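Long-range contacts in inositol-1,4,5-trisphosphate 5-phosphatase 1 (Schizosaccharomyces pombe, PDB 1I9Z), which removes the 5-phosphate from soluble and lipid inositol phosphates, such as phosphatidylinositol 4,5-bisphosphate, through its magnesium-dependent catalytic domain: residues A[156-161]-A[316-321]; A[167-172]-A[207-212]; A[195-200]-A[286-291]; A[259-264]-A[304-309]. All coordinates share one frame; numbering follows the deposited sequence.

Contact 1. Residues A[156-161]-A[316-321]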
# COMPACT_ATOMS: atom_id res chain seq x y z
N GLU A 156 5.37 -10.07 13.77
CA GLU A 156 6.05 -11.30 14.16
C GLU A 156 7.30 -11.34 13.26
O GLU A 156 8.03 -10.35 13.21
CB GLU A 156 5.15 -12.53 13.99
CG GLU A 156 3.97 -12.56 14.95
CD GLU A 156 4.30 -12.58 16.47
OE1 GLU A 156 5.45 -12.76 16.90
OE2 GLU A 156 3.36 -12.39 17.24
N ASP A 157 7.56 -12.43 12.53
CA ASP A 157 8.76 -12.45 11.71
C ASP A 157 8.52 -12.17 10.23
O ASP A 157 9.31 -12.57 9.37
CB ASP A 157 9.49 -13.79 11.86
CG ASP A 157 9.97 -14.04 13.29
OD1 ASP A 157 9.23 -14.59 14.10
OD2 ASP A 157 11.10 -13.64 13.60
N THR A 158 7.43 -11.48 9.92
CA THR A 158 7.12 -11.17 8.53
C THR A 158 7.29 -9.66 8.34
O THR A 158 6.73 -8.92 9.15
CB THR A 158 5.66 -11.59 8.23
OG1 THR A 158 5.56 -13.04 8.33
CG2 THR A 158 5.28 -11.14 6.81
N GLY A 159 7.99 -9.22 7.30
CA GLY A 159 8.22 -7.78 7.08
C GLY A 159 7.25 -7.11 6.11
O GLY A 159 7.03 -7.67 5.02
N LEU A 160 6.63 -5.99 6.51
CA LEU A 160 5.70 -5.30 5.62
C LEU A 160 6.13 -3.86 5.37
O LEU A 160 6.62 -3.20 6.28
CB LEU A 160 4.28 -5.32 6.22
CG LEU A 160 3.67 -6.72 6.44
CD1 LEU A 160 3.95 -7.16 7.92
CD2 LEU A 160 2.16 -6.64 6.14
N CYS A 161 5.96 -3.38 4.14
CA CYS A 161 6.31 -2.01 3.87
C CYS A 161 5.19 -1.36 3.11
O CYS A 161 4.73 -1.90 2.09
CB CYS A 161 7.62 -1.91 3.10
SG CYS A 161 8.12 -0.22 2.64
N ASN A 316 -0.38 -13.55 5.19
CA ASN A 316 0.06 -14.67 5.99
C ASN A 316 1.31 -14.24 6.72
O ASN A 316 2.29 -13.80 6.10
CB ASN A 316 0.36 -15.89 5.12
CG ASN A 316 0.70 -17.11 5.98
OD1 ASN A 316 1.86 -17.48 6.15
ND2 ASN A 316 -0.34 -17.71 6.58
N ILE A 317 1.26 -14.40 8.03
CA ILE A 317 2.31 -14.02 8.98
C ILE A 317 2.95 -15.27 9.58
O ILE A 317 2.26 -16.26 9.80
CB ILE A 317 1.65 -13.13 10.14
CG1 ILE A 317 1.94 -11.67 9.83
CG2 ILE A 317 2.13 -13.50 11.60
CD1 ILE A 317 1.77 -11.34 8.44
N VAL A 318 4.24 -15.21 9.85
CA VAL A 318 4.91 -16.36 10.48
C VAL A 318 5.61 -15.94 11.76
O VAL A 318 6.29 -14.93 11.79
CB VAL A 318 5.96 -16.98 9.56
CG1 VAL A 318 6.54 -18.27 10.19
CG2 VAL A 318 5.32 -17.27 8.20
N LYS A 319 5.45 -16.73 12.81
CA LYS A 319 6.14 -16.45 14.04
C LYS A 319 7.06 -17.67 14.26
O LYS A 319 6.59 -18.81 14.42
CB LYS A 319 5.14 -16.31 15.19
CG LYS A 319 5.85 -16.12 16.53
CD LYS A 319 4.81 -16.06 17.65
CE LYS A 319 5.42 -15.91 19.05
NZ LYS A 319 4.31 -15.69 20.03
N VAL A 320 8.36 -17.41 14.24
CA VAL A 320 9.39 -18.44 14.38
C VAL A 320 9.98 -18.49 15.79
O VAL A 320 10.39 -17.48 16.31
CB VAL A 320 10.55 -18.17 13.41
CG1 VAL A 320 11.60 -19.30 13.51
CG2 VAL A 320 10.03 -18.06 11.96
N ASP A 321 10.01 -19.68 16.40
CA ASP A 321 10.64 -19.87 17.72
C ASP A 321 12.12 -20.02 17.34
O ASP A 321 12.54 -21.11 16.93
CB ASP A 321 10.11 -21.16 18.36
CG ASP A 321 10.65 -21.39 19.76
OD1 ASP A 321 11.83 -21.06 20.02
OD2 ASP A 321 9.88 -21.92 20.59
O HOH W 1 3.26 -13.07 19.77

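Contact 2. Residues A[167-172]-A[207-212]. With 2IP (D-myo-inositol-1,4-bisphosphate), chain C.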
# COMPACT_ATOMS: atom_id res chain seq x y z
N LEU A 167 2.43 11.48 -7.50
CA LEU A 167 3.42 11.68 -8.56
C LEU A 167 3.13 12.80 -9.52
O LEU A 167 2.05 13.48 -9.46
CB LEU A 167 3.65 10.34 -9.32
CG LEU A 167 3.84 9.09 -8.48
CD1 LEU A 167 4.10 7.86 -9.43
CD2 LEU A 167 5.04 9.30 -7.41
N ALA A 168 4.07 13.07 -10.43
CA ALA A 168 3.93 14.25 -11.31
C ALA A 168 2.60 14.36 -12.03
O ALA A 168 2.15 13.36 -12.61
CB ALA A 168 5.03 14.29 -12.33
N ALA A 169 2.00 15.57 -12.05
CA ALA A 169 0.70 15.75 -12.71
C ALA A 169 0.95 16.09 -14.15
O ALA A 169 2.07 16.53 -14.51
CB ALA A 169 -0.07 16.92 -12.05
N GLY A 170 -0.06 15.90 -14.99
CA GLY A 170 0.11 16.26 -16.39
C GLY A 170 -0.52 15.18 -17.24
O GLY A 170 -0.55 13.99 -16.88
N TYR A 171 -1.08 15.59 -18.37
CA TYR A 171 -1.72 14.65 -19.27
C TYR A 171 -0.75 13.70 -19.99
O TYR A 171 -0.86 12.48 -19.91
CB TYR A 171 -2.52 15.43 -20.30
CG TYR A 171 -3.24 14.53 -21.27
CD1 TYR A 171 -4.19 13.63 -20.83
CD2 TYR A 171 -2.99 14.61 -22.64
CE1 TYR A 171 -4.90 12.82 -21.72
CE2 TYR A 171 -3.68 13.80 -23.56
CZ TYR A 171 -4.65 12.91 -23.07
OH TYR A 171 -5.44 12.21 -23.97
N THR A 172 0.22 14.26 -20.68
CA THR A 172 1.14 13.41 -21.45
C THR A 172 2.47 13.01 -20.79
O THR A 172 3.18 12.17 -21.31
CB THR A 172 1.54 14.11 -22.76
OG1 THR A 172 2.37 15.22 -22.41
CG2 THR A 172 0.32 14.63 -23.54
N ASP A 207 -1.97 8.68 -5.58
CA ASP A 207 -2.35 9.39 -6.80
C ASP A 207 -1.08 9.36 -7.64
O ASP A 207 -0.23 10.26 -7.60
CB ASP A 207 -2.73 10.84 -6.47
CG ASP A 207 -3.18 11.62 -7.71
OD1 ASP A 207 -2.96 11.09 -8.85
OD2 ASP A 207 -3.71 12.75 -7.55
N PHE A 208 -0.98 8.28 -8.43
CA PHE A 208 0.20 8.14 -9.30
C PHE A 208 0.07 9.05 -10.51
O PHE A 208 1.03 9.24 -11.26
CB PHE A 208 0.41 6.66 -9.73
CG PHE A 208 0.69 5.71 -8.60
CD1 PHE A 208 1.16 6.17 -7.35
CD2 PHE A 208 0.59 4.31 -8.81
CE1 PHE A 208 1.54 5.27 -6.37
CE2 PHE A 208 0.96 3.42 -7.84
CZ PHE A 208 1.45 3.89 -6.61
N ASN A 209 -1.14 9.57 -10.76
CA ASN A 209 -1.36 10.54 -11.81
C ASN A 209 -1.31 10.07 -13.25
O ASN A 209 -1.39 10.89 -14.15
CB ASN A 209 -0.45 11.79 -11.66
CG ASN A 209 -1.23 13.08 -11.20
OD1 ASN A 209 -2.33 13.34 -11.66
ND2 ASN A 209 -0.65 13.84 -10.23
N TYR A 210 -1.22 8.75 -13.45
CA TYR A 210 -1.22 8.22 -14.81
C TYR A 210 -2.60 8.40 -15.40
O TYR A 210 -3.65 8.26 -14.69
CB TYR A 210 -0.81 6.78 -14.82
CG TYR A 210 0.69 6.58 -14.59
CD1 TYR A 210 1.19 6.37 -13.30
CD2 TYR A 210 1.59 6.57 -15.66
CE1 TYR A 210 2.55 6.14 -13.07
CE2 TYR A 210 2.95 6.36 -15.44
CZ TYR A 210 3.41 6.14 -14.12
OH TYR A 210 4.73 5.91 -13.91
N ARG A 211 -2.62 8.65 -16.71
CA ARG A 211 -3.87 9.06 -17.40
C ARG A 211 -4.33 8.09 -18.51
O ARG A 211 -3.64 7.09 -18.83
CB ARG A 211 -3.68 10.45 -18.03
CG ARG A 211 -3.14 11.55 -17.06
CD ARG A 211 -4.06 11.73 -15.84
NE ARG A 211 -3.46 12.68 -14.89
CZ ARG A 211 -3.64 14.01 -14.96
NH1 ARG A 211 -4.41 14.53 -15.91
NH2 ARG A 211 -2.99 14.81 -14.09
N ILE A 212 -5.56 8.33 -19.01
CA ILE A 212 -6.06 7.50 -20.14
C ILE A 212 -5.72 8.36 -21.37
O ILE A 212 -6.17 9.52 -21.49
CB ILE A 212 -7.59 7.30 -20.02
CG1 ILE A 212 -7.88 6.44 -18.76
CG2 ILE A 212 -8.15 6.62 -21.29
CD1 ILE A 212 -9.37 6.45 -18.48
C1 2IP C . -2.32 19.49 -16.29
C2 2IP C . -2.11 20.41 -15.06
C3 2IP C . -3.42 20.59 -14.23
C4 2IP C . -4.08 19.25 -13.80
C5 2IP C . -4.38 18.45 -15.09
C6 2IP C . -3.10 18.16 -15.92
O1 2IP C . -2.14 19.76 -17.65
O2 2IP C . -1.14 19.90 -14.18
O3 2IP C . -3.17 21.30 -13.06
O4 2IP C . -5.31 19.53 -13.06
O5 2IP C . -4.99 17.20 -14.77
O6 2IP C . -3.62 17.47 -17.05
P4 2IP C . -5.53 19.20 -11.54
O41 2IP C . -5.15 17.68 -11.36
O42 2IP C . -6.92 19.43 -11.17
O43 2IP C . -4.56 20.18 -10.85
P1 2IP C . -1.10 19.34 -18.66
O11 2IP C . -0.68 20.68 -19.29
O12 2IP C . 0.13 18.59 -18.21
O13 2IP C . -1.90 18.59 -19.73

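Contact 3. Residues A[195-200]-A[286-291]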
# COMPACT_ATOMS: atom_id res chain seq x y z
N SER A 195 15.98 -0.76 2.32
CA SER A 195 15.18 -0.29 1.19
C SER A 195 13.76 -0.79 1.26
O SER A 195 13.40 -1.59 2.10
CB SER A 195 15.76 -0.77 -0.15
OG SER A 195 15.36 -2.13 -0.37
N ILE A 196 12.92 -0.32 0.35
CA ILE A 196 11.53 -0.78 0.40
C ILE A 196 11.38 -2.25 -0.05
O ILE A 196 10.42 -2.97 0.34
CB ILE A 196 10.59 0.11 -0.51
CG1 ILE A 196 11.04 0.08 -1.97
CG2 ILE A 196 10.52 1.54 0.01
CD1 ILE A 196 9.95 0.53 -2.91
N PHE A 197 12.35 -2.74 -0.81
CA PHE A 197 12.21 -4.07 -1.38
C PHE A 197 12.54 -5.21 -0.46
O PHE A 197 12.11 -6.35 -0.69
CB PHE A 197 13.03 -4.17 -2.68
CG PHE A 197 12.60 -3.16 -3.72
CD1 PHE A 197 13.35 -2.00 -3.93
CD2 PHE A 197 11.42 -3.34 -4.43
CE1 PHE A 197 12.94 -1.02 -4.83
CE2 PHE A 197 10.97 -2.38 -5.34
CZ PHE A 197 11.74 -1.21 -5.54
N ASN A 198 13.26 -4.88 0.61
CA ASN A 198 13.69 -5.85 1.60
C ASN A 198 12.55 -6.23 2.55
O ASN A 198 12.75 -6.15 3.75
CB ASN A 198 14.83 -5.23 2.45
CG ASN A 198 16.09 -4.80 1.61
OD1 ASN A 198 16.79 -3.79 1.96
ND2 ASN A 198 16.40 -5.58 0.56
N HIS A 199 11.37 -6.63 2.02
CA HIS A 199 10.19 -7.01 2.77
C HIS A 199 9.43 -8.15 2.10
O HIS A 199 9.43 -8.25 0.86
CB HIS A 199 9.22 -5.82 2.84
CG HIS A 199 9.79 -4.65 3.60
ND1 HIS A 199 10.56 -3.68 3.01
CD2 HIS A 199 9.83 -4.42 4.93
CE1 HIS A 199 11.07 -2.89 3.95
NE2 HIS A 199 10.65 -3.33 5.13
N ASP A 200 8.74 -8.95 2.89
CA ASP A 200 7.86 -10.01 2.35
C ASP A 200 6.69 -9.42 1.56
O ASP A 200 6.33 -9.95 0.49
CB ASP A 200 7.32 -10.86 3.50
CG ASP A 200 8.45 -11.51 4.26
OD1 ASP A 200 9.14 -12.36 3.65
OD2 ASP A 200 8.73 -11.10 5.40
N LEU A 286 -1.13 -0.90 -5.70
CA LEU A 286 -0.34 -2.00 -6.28
C LEU A 286 0.35 -2.77 -5.15
O LEU A 286 0.67 -2.16 -4.11
CB LEU A 286 0.77 -1.44 -7.18
CG LEU A 286 0.27 -0.45 -8.24
CD1 LEU A 286 1.54 0.06 -8.97
CD2 LEU A 286 -0.75 -1.09 -9.23
N TYR A 287 0.61 -4.09 -5.32
CA TYR A 287 1.25 -4.82 -4.23
C TYR A 287 2.31 -5.74 -4.79
O TYR A 287 2.26 -6.16 -5.98
CB TYR A 287 0.22 -5.64 -3.41
CG TYR A 287 -0.41 -6.81 -4.19
CD1 TYR A 287 0.15 -8.09 -4.13
CD2 TYR A 287 -1.52 -6.61 -4.97
CE1 TYR A 287 -0.41 -9.16 -4.86
CE2 TYR A 287 -2.10 -7.66 -5.71
CZ TYR A 287 -1.51 -8.94 -5.64
OH TYR A 287 -2.05 -9.97 -6.39
N ARG A 288 3.26 -6.04 -3.94
CA ARG A 288 4.35 -6.88 -4.37
C ARG A 288 4.55 -7.89 -3.25
O ARG A 288 4.54 -7.53 -2.06
CB ARG A 288 5.59 -6.05 -4.61
CG ARG A 288 6.69 -6.93 -5.14
CD ARG A 288 8.07 -6.46 -4.86
NE ARG A 288 8.67 -5.79 -5.99
CZ ARG A 288 9.96 -5.87 -6.34
NH1 ARG A 288 10.84 -6.61 -5.66
NH2 ARG A 288 10.39 -5.15 -7.37
N GLY A 289 4.71 -9.16 -3.62
CA GLY A 289 4.86 -10.19 -2.61
C GLY A 289 3.58 -11.00 -2.54
O GLY A 289 2.54 -10.62 -3.17
N GLU A 290 3.61 -12.07 -1.74
CA GLU A 290 2.48 -12.99 -1.65
C GLU A 290 1.25 -12.66 -0.83
O GLU A 290 0.72 -13.51 -0.15
CB GLU A 290 2.97 -14.42 -1.27
CG GLU A 290 4.06 -15.00 -2.18
CD GLU A 290 3.81 -14.81 -3.69
OE1 GLU A 290 2.69 -15.11 -4.20
OE2 GLU A 290 4.76 -14.35 -4.39
N LEU A 291 0.75 -11.43 -0.97
CA LEU A 291 -0.47 -11.05 -0.30
C LEU A 291 -1.61 -11.73 -1.03
O LEU A 291 -1.46 -12.04 -2.21
CB LEU A 291 -0.70 -9.52 -0.40
CG LEU A 291 0.21 -8.70 0.48
CD1 LEU A 291 -0.01 -7.17 0.23
CD2 LEU A 291 -0.13 -9.08 1.95
O HOH W 2 6.18 -12.49 -0.42

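Contact 4. Residues A[259-264]-A[304-309]. With 2IP (D-myo-inositol-1,4-bisphosphate), chain C.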
# COMPACT_ATOMS: atom_id res chain seq x y z
N PRO A 259 -13.13 5.76 -13.71
CA PRO A 259 -12.01 6.70 -13.51
C PRO A 259 -12.42 7.57 -12.31
O PRO A 259 -13.59 8.06 -12.21
CB PRO A 259 -12.04 7.52 -14.80
CG PRO A 259 -12.27 6.37 -15.85
CD PRO A 259 -13.39 5.55 -15.16
N THR A 260 -11.48 7.69 -11.35
CA THR A 260 -11.74 8.37 -10.12
C THR A 260 -11.45 9.86 -10.16
O THR A 260 -11.60 10.54 -9.16
CB THR A 260 -10.86 7.79 -9.01
OG1 THR A 260 -9.45 7.80 -9.47
CG2 THR A 260 -11.27 6.32 -8.73
N TYR A 261 -11.01 10.32 -11.33
CA TYR A 261 -10.62 11.65 -11.54
C TYR A 261 -11.13 12.08 -12.88
O TYR A 261 -11.19 11.33 -13.87
CB TYR A 261 -9.08 11.79 -11.54
CG TYR A 261 -8.55 13.14 -11.97
CD1 TYR A 261 -8.43 14.18 -11.03
CD2 TYR A 261 -8.06 13.35 -13.29
CE1 TYR A 261 -7.81 15.41 -11.38
CE2 TYR A 261 -7.47 14.60 -13.63
CZ TYR A 261 -7.34 15.60 -12.68
OH TYR A 261 -6.74 16.83 -12.97
N LYS A 262 -11.39 13.32 -12.52
CA LYS A 262 -11.77 14.67 -12.49
C LYS A 262 -13.23 14.97 -12.37
O LYS A 262 -13.83 15.17 -13.34
CB LYS A 262 -11.06 15.45 -13.52
CG LYS A 262 -11.45 16.75 -13.37
CD LYS A 262 -10.98 17.24 -12.10
CE LYS A 262 -10.05 18.37 -12.57
NZ LYS A 262 -10.35 19.59 -11.71
N PHE A 263 -13.75 15.02 -11.14
CA PHE A 263 -15.17 15.25 -10.98
C PHE A 263 -15.41 16.68 -10.49
O PHE A 263 -14.57 17.24 -9.71
CB PHE A 263 -15.77 14.32 -9.86
CG PHE A 263 -15.90 12.90 -10.24
CD1 PHE A 263 -14.92 11.95 -9.86
CD2 PHE A 263 -16.97 12.47 -11.01
CE1 PHE A 263 -15.04 10.59 -10.26
CE2 PHE A 263 -17.08 11.13 -11.40
CZ PHE A 263 -16.13 10.20 -11.03
N ASP A 264 -16.58 17.24 -10.86
CA ASP A 264 -17.02 18.53 -10.28
C ASP A 264 -17.25 18.14 -8.81
O ASP A 264 -17.75 17.06 -8.51
CB ASP A 264 -18.36 18.99 -10.89
CG ASP A 264 -18.20 19.55 -12.31
OD1 ASP A 264 -17.04 19.70 -12.79
OD2 ASP A 264 -19.26 19.85 -12.90
N SER A 304 -14.12 15.89 -2.75
CA SER A 304 -12.96 16.24 -3.58
C SER A 304 -13.25 16.07 -5.08
O SER A 304 -14.36 15.65 -5.45
CB SER A 304 -11.78 15.29 -3.15
OG SER A 304 -10.63 15.46 -4.01
N ASP A 305 -12.28 16.46 -5.92
CA ASP A 305 -12.46 16.23 -7.35
C ASP A 305 -11.97 14.80 -7.68
O ASP A 305 -12.07 14.34 -8.81
CB ASP A 305 -11.74 17.29 -8.19
CG ASP A 305 -10.28 17.46 -7.82
OD1 ASP A 305 -9.73 16.85 -6.86
OD2 ASP A 305 -9.68 18.24 -8.57
N HIS A 306 -11.47 14.07 -6.69
CA HIS A 306 -11.16 12.64 -6.87
C HIS A 306 -12.08 11.81 -5.99
O HIS A 306 -12.53 12.28 -4.93
CB HIS A 306 -9.76 12.23 -6.36
CG HIS A 306 -8.64 12.80 -7.15
ND1 HIS A 306 -7.68 12.01 -7.76
CD2 HIS A 306 -8.27 14.08 -7.35
CE1 HIS A 306 -6.75 12.80 -8.29
NE2 HIS A 306 -7.09 14.06 -8.06
N ARG A 307 -12.37 10.58 -6.42
CA ARG A 307 -13.06 9.63 -5.49
C ARG A 307 -11.99 8.89 -4.75
O ARG A 307 -10.90 8.67 -5.30
CB ARG A 307 -13.84 8.55 -6.22
CG ARG A 307 -15.00 9.11 -7.03
CD ARG A 307 -16.31 9.25 -6.06
NE ARG A 307 -17.33 9.82 -6.92
CZ ARG A 307 -17.55 11.11 -7.12
NH1 ARG A 307 -16.90 12.08 -6.44
NH2 ARG A 307 -18.31 11.47 -8.17
N PRO A 308 -12.26 8.51 -3.48
CA PRO A 308 -11.32 7.75 -2.67
C PRO A 308 -11.43 6.29 -3.15
O PRO A 308 -12.44 5.90 -3.81
CB PRO A 308 -11.85 7.92 -1.20
CG PRO A 308 -13.32 8.22 -1.38
CD PRO A 308 -13.53 8.83 -2.78
N ILE A 309 -10.39 5.50 -2.86
CA ILE A 309 -10.40 4.07 -3.24
C ILE A 309 -9.87 3.23 -2.06
O ILE A 309 -9.35 3.78 -1.06
CB ILE A 309 -9.47 3.79 -4.46
CG1 ILE A 309 -8.05 4.25 -4.17
CG2 ILE A 309 -10.00 4.53 -5.68
CD1 ILE A 309 -6.97 3.72 -5.21
C1 2IP C . -2.32 19.49 -16.29
C2 2IP C . -2.11 20.41 -15.06
C3 2IP C . -3.42 20.59 -14.23
C4 2IP C . -4.08 19.25 -13.80
C5 2IP C . -4.38 18.45 -15.09
C6 2IP C . -3.10 18.16 -15.92
O1 2IP C . -2.14 19.76 -17.65
O2 2IP C . -1.14 19.90 -14.18
O3 2IP C . -3.17 21.30 -13.06
O4 2IP C . -5.31 19.53 -13.06
O5 2IP C . -4.99 17.20 -14.77
O6 2IP C . -3.62 17.47 -17.05
P4 2IP C . -5.53 19.20 -11.54
O41 2IP C . -5.15 17.68 -11.36
O42 2IP C . -6.92 19.43 -11.17
O43 2IP C . -4.56 20.18 -10.85
P1 2IP C . -1.10 19.34 -18.66
O11 2IP C . -0.68 20.68 -19.29
O12 2IP C . 0.13 18.59 -18.21
O13 2IP C . -1.90 18.59 -19.73
O HOH W 3 -17.03 14.99 -6.35

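Contact 1. Residues A[156-161]-A[316-321]
Asp157 and Thr158 reach the backbone of 316-321 with their side-chain oxygens, while Glu156 lies obliquely across Lys319. Thr158 sets OG1 beside its own backbone N (chi1 -66°). Thr158 OG1 accepts the N-H of Val318 at 3.0 Å. The methyl branch goes to apolar company, with Thr158 CG2 3.9 Å from Ile317 CD1. Asp157 also holds CG beside its backbone N. Asp157 OD1 is met by Val320 N at 3.0 Å, from above the carboxylate plane and nearly straight (174°). Between these two bonds, Asp157 N donates to Val318 O at 2.9 Å, almost along the C=O axis. Val318 is thus held at both its N and its O.

The two strands belong to different sheets of the DNase I-like sandwich, and their short segments run 138° apart. Strand 158-166 lies in the five-stranded sheet and strand 309-320 in the six-stranded one.

The Glu156 chain bends at chi2 and crosses Ile317 at about a right angle, with Glu156 CG 3.9 Å from Ile317 CG2. Glu156 OE1 rests against the extended Lys319 chain, 3.4 Å from Lys319 CG. Glu156 OE2 and Lys319 NZ stay 4.4 Å apart. A water bridges them, donating to the carboxylate and accepting from the ammonium. OE2 is also hydrogen-bonded to Ser126. Asp157 OD2 forms a salt bridge with Arg322, in the helix that Asp321 caps.

Contact 2. Residues A[167-172]-A[207-212]
The contact builds one wall of the inositol bisphosphate pocket from the loops that follow strands 158-166 and 201-205. The Arg211 chain bends at chi2 (-57°) and brings the guanidinium back beside Asn209. Two nitrogens grip that residue side-on: Arg211 NE donates to Asn209 O at 2.8 Å, and Arg211 NH2 to Asn209 OD1 at 2.9 Å. This grip limits rotation of the group. Arg211 NH1 can then donate to ligand O5 at 3.0 Å and also to O6. Gly170 O sits over the centre of one guanidinium face.

Residues 207-211 form part of the signature sequence GDFNYR of inositol 5-phosphatases. Its Asn209 is a second-shell residue: ND2 donates to Leu167 O at 2.8 Å, with the acceptor in its amide plane, and OD1 positions Arg211. Leu167 N donates to Asp207 O at 2.9 Å. The Leu167 side chain lies alongside Phe208, with Leu167 CD1 3.9 Å from Phe208 CB.

At the 1-phosphate, Tyr171 N donates to O12 at 3.2 Å. Gly170 CA is only 3.0 Å from ligand O12, where a CB would clash. The Tyr171 ring turns back to the other loop, with CE1 near Ile212 O, and its hydroxyl bonds to Leu214 O.

Contact 3. Residues A[195-200]-A[286-291]
The backbones come nearest at Asp200 and Gly289, with CA atoms 5.8 Å apart and no direct hydrogen bond between the segments. Gly289 CA makes a CA-H...O contact of 3.4 Å with Asp200 O. A CB at Gly289 would run into that same oxygen. Water 2 adds a bridge, donating to Asp200 O at 2.7 Å and accepting from Glu290 N at 2.9 Å.

The side-chain contact is Arg288 with Phe197. Arg288 starts with CG anti to the backbone N, then bends at chi3 (-100°). This turns one guanidinium face to CD2 and CE2 of Phe197. Phe197 CD2 lies 3.4 Å above the guanidinium plane, over its centre. The two planes are 46° apart, so the groups do not lie flat on each other. Arg288 NH2 also bonds to Pro248 O. An alanine at Arg288 would remove the guanidinium and would probably loosen the packing of Phe197 and the tie to the Pro248 loop.

The loop 195-200 is braced from within. Ser195 OG accepts from Phe197 N in an ST turn, and His199 ND1 donates to Ile196 O at 2.8 Å. The contact is surface packing at one end of the five-stranded sheet of the DNase I-like fold, where this loop enters strand 201-205 beside edge strand 283-288.

Contact 4. Residues A[259-264]-A[304-309]
Tyr261 has CG anti to the backbone N (chi1 171°), which sends its hydroxyl to the ligand, while Arg307 bends at chi2 (-86°) to lie over Phe263. The Arg307 guanidinium is stacked on the Phe263 ring, centres 3.8 Å apart and planes at 23°, a cation-pi contact. Arg307 NH2 also bonds to Thr267 O. Two backbone hydrogen bonds tie the segments: Arg307 N donates to Thr260 O at 2.8 Å, and Phe263 N to a lone pair of Asp305 O at 3.0 Å.

Tyr261 crosses His306 obliquely, with Tyr261 CD1 3.3 Å from His306 NE2 and over the imidazole face. Tyr261 OH is hydrogen-bonded to ligand O5 at 2.5 Å and lies 2.4 Å from O41, shorter than an ordinary contact. A serine at Tyr261 would lose the ring and its hydroxyl, and would probably weaken the hold on inositol O5 and uncover the His306 face. Lys262 NZ makes a salt bridge with Asp305 OD2 at 3.5 Å, its hydrogen bond weak, and bonds weakly to the 4-phosphate.

Asp305 lies near the bound calcium, and His306 ND1 bonds to Asp283. Ser304, Asp305 and His306 form the Ser-Asp-His segment characteristic of DNase I-like phosphatase active sites.

Overall arrangement
Contacts 2 and 4 are buried and sit at the ligand end of the domain, their centres about 13 Å apart. Both touch the inositol bisphosphate, and Asp207 of one packs on His306 of the other. Contact 1 lies on the opposite side of the chain's centre, about 35 Å from contact 2 between centres, and is only partly buried. Contact 3 is a surface contact next to it: Asp200 OD2 is hydrogen-bonded to Gly159 N. Strand 158-166 enters contact 1 and runs on into the loop of contact 2. Chemistry follows place. Contacts 2 and 4 turn side chains to the ligand. Contact 1 relies on side-chain-to-backbone bonds, and contact 3 on a guanidinium against a ring without a direct hydrogen bond.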